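Local coordinates for uncharacterized protein (Peptoclostridium difficile 630, PDB 4YCS) that is a putative lipoprotein of unestablished function, probably related to the PnrA-like substrate-binding proteins of ABC transporters, at residues Q90-I95 and P103-S108. Residues are numbered along the deposited sequence; the frame is centred on the assembly and turned at random.
Sequences QQFAII and PSNITS
F92 lies alongside N105, both side chains pointing the same way, with the ring and amide planes 85° apart and ring atom CE2 3.6 Å from N105 ND2. They sit where strand 91-95 pairs in parallel with 106-109, an outermost strand of the five-stranded parallel sheet, consistent with a PnrA-like periplasmic-binding-protein fold. N105 is the third residue of the type I turn P103-I106 that leads into the strand; its CG sits between its own backbone N and carbonyl carbon (chi1 59°). ND2 makes a weak hydrogen bond to Q90 O at 3.2 Å, while its stronger partner is A84 O, at the end of helix 77-84. The backbone pairing then runs from F92 N to N105 O (2.8 Å), T107 N to F92 O (3.0 Å) and I94 N to T107 O (2.9 Å). On the face with F92, I106 CG1 packs 4.0 Å from F92 CB, and L80 and A84 of helix 77-84 cover both residues. I106 CG2 also meets I94 CG2. On the face carrying T107, one water donates to Q91 OE1 and to F92 O, a second donor beside T107 N; the same water accepts at 2.7 Å from T107 OG1, which is also hydrogen-bonded to K126 NZ.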
loop_
_atom_site.group_PDB
_atom_site.type_symbol
_atom_site.label_atom_id
_atom_site.label_comp_id
_atom_site.label_asym_id
_atom_site.label_seq_id
_atom_site.Cartn_x
_atom_site.Cartn_y
_atom_site.Cartn_z
ATOM N N GLN A 90 3.216 4.472 11.935
ATOM C CA GLN A 90 3.164 3.504 10.821
ATOM C C GLN A 90 3.062 4.277 9.504
ATOM O O GLN A 90 2.231 5.178 9.368
ATOM C CB GLN A 90 1.988 2.592 10.935
ATOM C CG GLN A 90 1.824 1.606 9.775
ATOM C CD GLN A 90 2.966 0.639 9.656
ATOM O OE1 GLN A 90 3.333 -0.066 10.598
ATOM N NE2 GLN A 90 3.561 0.608 8.485
ATOM N N GLN A 91 3.929 3.940 8.556
ATOM C CA GLN A 91 3.889 4.555 7.238
ATOM C C GLN A 91 2.994 3.772 6.346
ATOM O O GLN A 91 3.126 2.557 6.221
ATOM C CB GLN A 91 5.299 4.659 6.592
ATOM C CG GLN A 91 6.275 5.516 7.373
ATOM C CD GLN A 91 5.751 6.931 7.540
ATOM O OE1 GLN A 91 5.405 7.598 6.549
ATOM N NE2 GLN A 91 5.665 7.397 8.798
ATOM N N PHE A 92 2.112 4.495 5.661
ATOM C CA PHE A 92 1.213 3.913 4.699
ATOM C C PHE A 92 1.273 4.631 3.338
ATOM O O PHE A 92 1.706 5.779 3.248
ATOM C CB PHE A 92 -0.187 4.066 5.151
ATOM C CG PHE A 92 -0.499 3.521 6.491
ATOM C CD1 PHE A 92 -1.041 2.244 6.611
ATOM C CD2 PHE A 92 -0.413 4.317 7.621
ATOM C CE1 PHE A 92 -1.442 1.770 7.836
ATOM C CE2 PHE A 92 -0.835 3.830 8.858
ATOM C CZ PHE A 92 -1.348 2.549 8.949
ATOM N N ALA A 93 0.826 3.923 2.300
ATOM C CA ALA A 93 0.681 4.468 0.941
ATOM C C ALA A 93 -0.634 3.981 0.387
ATOM O O ALA A 93 -1.057 2.872 0.702
ATOM C CB ALA A 93 1.821 4.061 0.032
ATOM N N ILE A 94 -1.314 4.826 -0.394
ATOM C CA ILE A 94 -2.505 4.410 -1.073
ATOM C C ILE A 94 -2.385 4.738 -2.559
ATOM O O ILE A 94 -1.909 5.830 -2.910
ATOM C CB ILE A 94 -3.756 4.999 -0.436
ATOM C CG1 ILE A 94 -4.988 4.346 -1.054
ATOM C CG2 ILE A 94 -3.750 6.544 -0.488
ATOM C CD1 ILE A 94 -6.290 4.669 -0.320
ATOM N N ILE A 95 -2.737 3.763 -3.402
ATOM C CA ILE A 95 -2.691 3.913 -4.847
ATOM C C ILE A 95 -4.091 4.242 -5.421
ATOM O O ILE A 95 -5.063 3.536 -5.168
ATOM C CB ILE A 95 -2.124 2.690 -5.504
ATOM C CG1 ILE A 95 -0.674 2.487 -5.044
ATOM C CG2 ILE A 95 -2.176 2.821 -7.034
ATOM C CD1 ILE A 95 -0.181 1.098 -5.318
ATOM N N PRO A 103 -3.595 12.752 5.502
ATOM C CA PRO A 103 -2.992 12.343 6.777
ATOM C C PRO A 103 -1.455 12.283 6.711
ATOM O O PRO A 103 -0.882 11.923 5.682
ATOM C CB PRO A 103 -3.625 10.975 7.051
ATOM C CG PRO A 103 -4.846 10.935 6.187
ATOM C CD PRO A 103 -4.510 11.733 4.974
ATOM N N SER A 104 -0.805 12.683 7.790
ATOM C CA SER A 104 0.640 12.852 7.812
ATOM C C SER A 104 1.412 11.531 7.554
ATOM O O SER A 104 2.569 11.577 7.122
ATOM C CB SER A 104 1.078 13.453 9.160
ATOM O OG SER A 104 0.676 12.630 10.236
ATOM N N ASN A 105 0.788 10.384 7.845
ATOM C CA ASN A 105 1.447 9.075 7.650
ATOM C C ASN A 105 0.955 8.331 6.403
ATOM O O ASN A 105 1.204 7.126 6.262
ATOM C CB ASN A 105 1.358 8.187 8.926
ATOM C CG ASN A 105 -0.057 7.892 9.363
ATOM O OD1 ASN A 105 -1.024 8.445 8.858
ATOM N ND2 ASN A 105 -0.178 7.013 10.311
ATOM N N ILE A 106 0.249 9.030 5.509
ATOM C CA ILE A 106 -0.261 8.398 4.302
ATOM C C ILE A 106 0.202 9.151 3.074
ATOM O O ILE A 106 -0.098 10.326 2.917
ATOM C CB ILE A 106 -1.800 8.256 4.270
ATOM C CG1 ILE A 106 -2.308 7.456 5.468
ATOM C CG2 ILE A 106 -2.227 7.615 2.972
ATOM C CD1 ILE A 106 -3.816 7.179 5.483
ATOM N N THR A 107 0.919 8.451 2.189
ATOM C CA THR A 107 1.374 9.007 0.900
ATOM C C THR A 107 0.458 8.491 -0.166
ATOM O O THR A 107 0.213 7.285 -0.249
ATOM C CB THR A 107 2.810 8.566 0.567
ATOM O OG1 THR A 107 3.676 8.961 1.619
ATOM C CG2 THR A 107 3.299 9.192 -0.713
ATOM N N SER A 108 -0.050 9.403 -0.995
ATOM C CA SER A 108 -0.920 9.073 -2.077
ATOM C C SER A 108 -0.108 8.925 -3.368
ATOM O O SER A 108 0.797 9.677 -3.617
ATOM C CB SER A 108 -1.986 10.177 -2.269
ATOM O OG SER A 108 -3.046 10.073 -1.339
HETATM O O HOH W 1 3.734 7.320 3.787
#